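Major pollen allergen Pla l 1 (Plantago lanceolata, PDB 4Z8W) is a secreted major allergen of plantain pollen, a member of the Ole e 1-like family whose physiological role is uncertain and which probably binds zinc. Local coordinates at residues A36-D41 and I76-S81; T96-K101 and K118-R123. All coordinates share one frame; numbering follows the deposited sequence.

Interaction 1: residues A36-D41 and I76-S81; sequences AQVQLD and IKLVKS
The carboxamide of Gln39 has Lys77 over one face and Asp41 at its edge. Lys77 NZ stands above the plane, almost equally far from Gln39 NE2 (3.7 Å) and CD (3.9 Å), with the two side chains lying side by side. At the edge, Gln39 NE2 donates in the amide plane to the syn lone pair of Asp41 OD1 (2.8 Å). That oxygen also binds Ser52 OG, so two bonds grip OD1, while Asp41 OD2 meets Lys77 CE at 3.3 Å and makes only a long salt bridge to NZ. A second amide is covered at the bulge: Lys80 CB and CG lie over one face of the Gln37 carboxamide, CG 3.5 Å from Gln37 OE1. Lys80 then bends at chi2 (-59°), which swings its CD out of an extended course.

Strands 37-42 and 74-80 are central neighbours in the antiparallel sheet of this Ole e 1-like fold, and a classic beta bulge interrupts their register. Val79 and Lys80 both oppose Gln37, whose O accepts from Val79 N (2.9 Å) and Lys80 N (3.2 Å); Val79 has the turned-back psi of -59° that such a bulge needs. Beyond it, Gln39 and Lys77 form a regular hydrogen-bonded pair.

The other face of the sheet is apolar. Val38 CB meets Ile76 CG2, and Leu40 CD1 touches Ile76 CD1 at 4.0 Å; these side chains pack on Tyr63, Leu65 and Val11. Leu78 reaches Val38 CG1 with CD2 and continues onto Val15 and Leu120.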
# COMPACT_ATOMS: atom_id res chain seq x y z
N ALA A 36 7.26 -5.41 -5.68
CA ALA A 36 6.57 -5.68 -4.43
C ALA A 36 5.17 -6.14 -4.79
O ALA A 36 4.62 -5.71 -5.77
CB ALA A 36 6.48 -4.42 -3.53
N GLN A 37 4.58 -6.96 -3.92
CA GLN A 37 3.22 -7.37 -4.12
C GLN A 37 2.34 -6.76 -3.02
O GLN A 37 2.65 -6.88 -1.83
CB GLN A 37 3.11 -8.90 -4.11
CG GLN A 37 3.87 -9.58 -5.28
CD GLN A 37 4.10 -11.08 -5.06
OE1 GLN A 37 3.31 -11.79 -4.38
NE2 GLN A 37 5.21 -11.57 -5.58
N VAL A 38 1.20 -6.19 -3.46
CA VAL A 38 0.23 -5.52 -2.60
C VAL A 38 -1.15 -6.16 -2.82
O VAL A 38 -1.38 -6.92 -3.77
CB VAL A 38 0.21 -3.99 -2.85
CG1 VAL A 38 1.60 -3.33 -2.71
CG2 VAL A 38 -0.30 -3.68 -4.25
N GLN A 39 -2.08 -5.92 -1.92
CA GLN A 39 -3.42 -6.43 -2.12
C GLN A 39 -4.46 -5.43 -1.59
O GLN A 39 -4.33 -4.94 -0.44
CB GLN A 39 -3.56 -7.75 -1.37
CG GLN A 39 -4.92 -8.42 -1.52
CD GLN A 39 -4.88 -9.84 -1.01
OE1 GLN A 39 -4.00 -10.62 -1.42
NE2 GLN A 39 -5.78 -10.18 -0.08
N LEU A 40 -5.39 -5.10 -2.47
CA LEU A 40 -6.68 -4.39 -2.13
C LEU A 40 -7.75 -5.35 -1.59
O LEU A 40 -8.05 -6.38 -2.21
CB LEU A 40 -7.19 -3.60 -3.35
CG LEU A 40 -8.65 -3.05 -3.13
CD1 LEU A 40 -8.68 -1.94 -2.08
CD2 LEU A 40 -9.37 -2.59 -4.41
N ASP A 41 -8.27 -5.09 -0.38
CA ASP A 41 -9.35 -5.86 0.23
C ASP A 41 -10.45 -4.92 0.65
O ASP A 41 -10.15 -3.90 1.34
CB ASP A 41 -8.87 -6.60 1.49
CG ASP A 41 -7.77 -7.65 1.17
OD1 ASP A 41 -7.98 -8.47 0.27
OD2 ASP A 41 -6.68 -7.60 1.75
N ILE A 76 -5.46 -1.06 1.24
CA ILE A 76 -4.33 -1.70 0.58
C ILE A 76 -3.31 -2.15 1.63
O ILE A 76 -2.84 -1.34 2.48
CB ILE A 76 -3.67 -0.84 -0.51
CG1 ILE A 76 -4.62 -0.57 -1.67
CG2 ILE A 76 -2.50 -1.61 -1.17
CD1 ILE A 76 -5.61 0.54 -1.37
N LYS A 77 -2.93 -3.45 1.58
CA LYS A 77 -1.84 -3.96 2.46
C LYS A 77 -0.63 -4.48 1.68
O LYS A 77 -0.76 -4.92 0.55
CB LYS A 77 -2.37 -5.02 3.46
CG LYS A 77 -2.83 -6.36 2.84
CD LYS A 77 -3.45 -7.24 3.96
CE LYS A 77 -4.04 -8.55 3.44
NZ LYS A 77 -3.17 -9.14 2.39
N LEU A 78 0.57 -4.36 2.28
CA LEU A 78 1.77 -4.99 1.68
C LEU A 78 1.60 -6.50 1.89
O LEU A 78 1.00 -6.92 2.86
CB LEU A 78 3.02 -4.60 2.45
CG LEU A 78 3.39 -3.11 2.38
CD1 LEU A 78 4.64 -2.83 3.24
CD2 LEU A 78 3.56 -2.69 0.93
N VAL A 79 2.05 -7.31 0.94
CA VAL A 79 2.01 -8.79 1.22
C VAL A 79 3.44 -9.33 1.08
O VAL A 79 4.01 -9.87 2.06
CB VAL A 79 1.13 -9.56 0.21
CG1 VAL A 79 1.10 -11.05 0.56
CG2 VAL A 79 -0.28 -8.92 0.06
N LYS A 80 4.05 -9.18 -0.09
CA LYS A 80 5.41 -9.65 -0.30
C LYS A 80 6.42 -8.62 -0.82
O LYS A 80 6.21 -7.91 -1.84
CB LYS A 80 5.47 -10.80 -1.36
CG LYS A 80 4.60 -12.04 -1.09
CD LYS A 80 4.94 -12.75 0.25
CE LYS A 80 4.43 -14.22 0.19
NZ LYS A 80 4.57 -14.82 1.58
N SER A 81 7.60 -8.69 -0.22
CA SER A 81 8.74 -7.90 -0.67
C SER A 81 9.54 -8.64 -1.76
O SER A 81 9.68 -9.89 -1.71
CB SER A 81 9.64 -7.64 0.56
OG SER A 81 10.82 -6.92 0.12

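Interaction 2: residues T96-K101 and K118-R123; sequences TIQTSK and KPLSFR
Ser100 and Lys118 join the edge strand 100-102 of the antiparallel sheet to strand 114-123, which runs parallel to 8-18 in the second sheet of the Ole e 1-like fold. No backbone hydrogen bond passes between 96-101 and 118-123, so this is a link between sheets and not a strand pairing.

The direct polar contact is one hydrogen bond. Ser100 OG donates to Lys118 O at 2.7 Å, approaching from above the carbonyl plane, 48° out of it, with a C=O...OG angle of 126°. With OG anti to its own carbonyl carbon (chi1 -71°), the hydroxyl faces Lys118 O, and the bond satisfies a polar group on a buried residue, whose backbone meanwhile pairs with Ile76.

A water gives the second polar link. It donates to Lys101 O and accepts from Lys118 N (3.0 Å), so the Lys118 backbone is held at its N by the water and at its O by Ser100.

Van der Waals contact centres on Leu120, whose methyls and CG lie against polar atoms. Its CG is 3.6 Å from Ser100 OG, with CD1 and CD2 also close to that hydroxyl, and CD2 comes 3.7 Å from Gln98 O. The Gln98 side chain, extended beyond CG, runs antiparallel to that of Leu120; its NE2 is 4.1 Å from Leu120 CD2. Leu120 also packs on Leu78, while Gln98 touches Leu92.

Within 96-101, the Lys101 side chain folds back along its own segment, and Lys101 NZ donates to Thr99 OG1 at 3.2 Å.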
# COMPACT_ATOMS: atom_id res chain seq x y z
N THR A 96 -1.21 -2.37 15.62
CA THR A 96 -1.82 -2.73 14.33
C THR A 96 -0.87 -2.52 13.15
O THR A 96 -0.00 -1.63 13.15
CB THR A 96 -3.10 -1.91 14.07
OG1 THR A 96 -2.82 -0.51 14.23
CG2 THR A 96 -4.21 -2.33 15.05
N ILE A 97 -1.06 -3.36 12.14
CA ILE A 97 -0.39 -3.24 10.86
C ILE A 97 -0.95 -2.01 10.12
O ILE A 97 -2.15 -1.78 10.13
CB ILE A 97 -0.68 -4.49 10.03
CG1 ILE A 97 -0.14 -5.75 10.75
CG2 ILE A 97 -0.21 -4.31 8.58
CD1 ILE A 97 1.23 -6.18 10.30
N GLN A 98 -0.10 -1.23 9.44
CA GLN A 98 -0.60 -0.05 8.69
C GLN A 98 -1.10 -0.41 7.27
O GLN A 98 -0.41 -1.11 6.53
CB GLN A 98 0.53 0.99 8.58
CG GLN A 98 0.19 2.33 7.92
CD GLN A 98 1.47 3.12 7.63
OE1 GLN A 98 2.39 3.13 8.45
NE2 GLN A 98 1.56 3.74 6.45
N THR A 99 -2.29 0.07 6.88
CA THR A 99 -2.76 -0.22 5.52
C THR A 99 -3.08 1.16 4.96
O THR A 99 -3.29 2.11 5.76
CB THR A 99 -4.01 -1.13 5.50
OG1 THR A 99 -5.03 -0.48 6.22
CG2 THR A 99 -3.76 -2.46 6.18
N SER A 100 -3.15 1.28 3.62
CA SER A 100 -3.55 2.53 2.99
C SER A 100 -5.03 2.49 2.63
O SER A 100 -5.45 1.66 1.84
CB SER A 100 -2.69 2.84 1.74
OG SER A 100 -1.40 3.19 2.21
N LYS A 101 -5.80 3.45 3.16
CA LYS A 101 -7.20 3.45 2.86
C LYS A 101 -7.42 4.07 1.48
O LYS A 101 -6.67 4.93 1.02
CB LYS A 101 -7.96 4.30 3.93
CG LYS A 101 -8.33 3.50 5.19
CD LYS A 101 -7.21 2.64 5.68
CE LYS A 101 -7.38 2.22 7.14
NZ LYS A 101 -5.98 2.25 7.66
N LYS A 118 -1.92 6.76 0.14
CA LYS A 118 -0.72 7.04 0.88
C LYS A 118 0.32 5.90 0.65
O LYS A 118 -0.09 4.74 0.44
CB LYS A 118 -1.03 7.17 2.39
CG LYS A 118 -1.82 8.48 2.75
CD LYS A 118 -2.03 8.56 4.30
CE LYS A 118 -2.90 9.75 4.76
NZ LYS A 118 -2.41 10.31 6.06
N PRO A 119 1.62 6.24 0.69
CA PRO A 119 2.70 5.23 0.40
C PRO A 119 2.90 4.23 1.55
O PRO A 119 2.53 4.51 2.68
CB PRO A 119 3.97 6.09 0.19
CG PRO A 119 3.65 7.43 0.78
CD PRO A 119 2.14 7.63 0.70
N LEU A 120 3.37 3.04 1.23
CA LEU A 120 3.69 2.02 2.23
C LEU A 120 5.16 1.68 2.10
O LEU A 120 5.75 1.85 1.04
CB LEU A 120 2.88 0.73 1.95
CG LEU A 120 1.36 0.86 2.17
CD1 LEU A 120 0.61 -0.17 1.30
CD2 LEU A 120 1.04 0.78 3.64
N SER A 121 5.76 1.17 3.16
CA SER A 121 7.12 0.71 3.08
C SER A 121 7.35 -0.65 3.78
O SER A 121 6.81 -0.94 4.84
CB SER A 121 8.09 1.80 3.68
OG SER A 121 7.76 2.02 5.07
N PHE A 122 8.18 -1.48 3.18
CA PHE A 122 8.88 -2.50 3.92
C PHE A 122 10.13 -1.86 4.61
O PHE A 122 10.59 -0.79 4.24
CB PHE A 122 9.38 -3.55 2.91
CG PHE A 122 8.29 -4.42 2.35
CD1 PHE A 122 7.65 -5.36 3.16
CD2 PHE A 122 7.83 -4.25 1.03
CE1 PHE A 122 6.59 -6.15 2.68
CE2 PHE A 122 6.82 -5.08 0.52
CZ PHE A 122 6.23 -6.05 1.32
N ARG A 123 10.72 -2.58 5.56
CA ARG A 123 11.79 -2.00 6.37
C ARG A 123 13.01 -2.92 6.44
O ARG A 123 12.86 -4.10 6.53
CB ARG A 123 11.24 -1.59 7.74
CG ARG A 123 12.34 -0.91 8.63
CD ARG A 123 11.69 -0.43 9.93
NE ARG A 123 11.22 -1.51 10.76
CZ ARG A 123 10.61 -1.31 11.93
NH1 ARG A 123 10.30 -0.06 12.34
NH2 ARG A 123 10.26 -2.33 12.66
O HOH W 1 -4.47 6.31 1.74

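Overall arrangement
Interactions 1 and 2 have centres 9 Å apart and meet along strand 74-80. Its Ile76 N lies 2.8 Å from Ser100 O, a probable hydrogen bond that adds strand 100-102 to the sheet of interaction 1. Segment 118-123 instead lies against 76-81: Leu78 CD1 is 3.3 Å from Ser121 O, and Phe122 CZ is 3.4 Å from Ser81 N. Both contacts are remote from the metal: the zinc ion seen here is bound by Asp45 and Asp73, and the side chains of Asp41 and Thr99 are each about 13 Å from it. Glu88, also a zinc-binding residue of the protein, has its side chain about 8 Å from that of Leu78 and forms a salt bridge with Arg123.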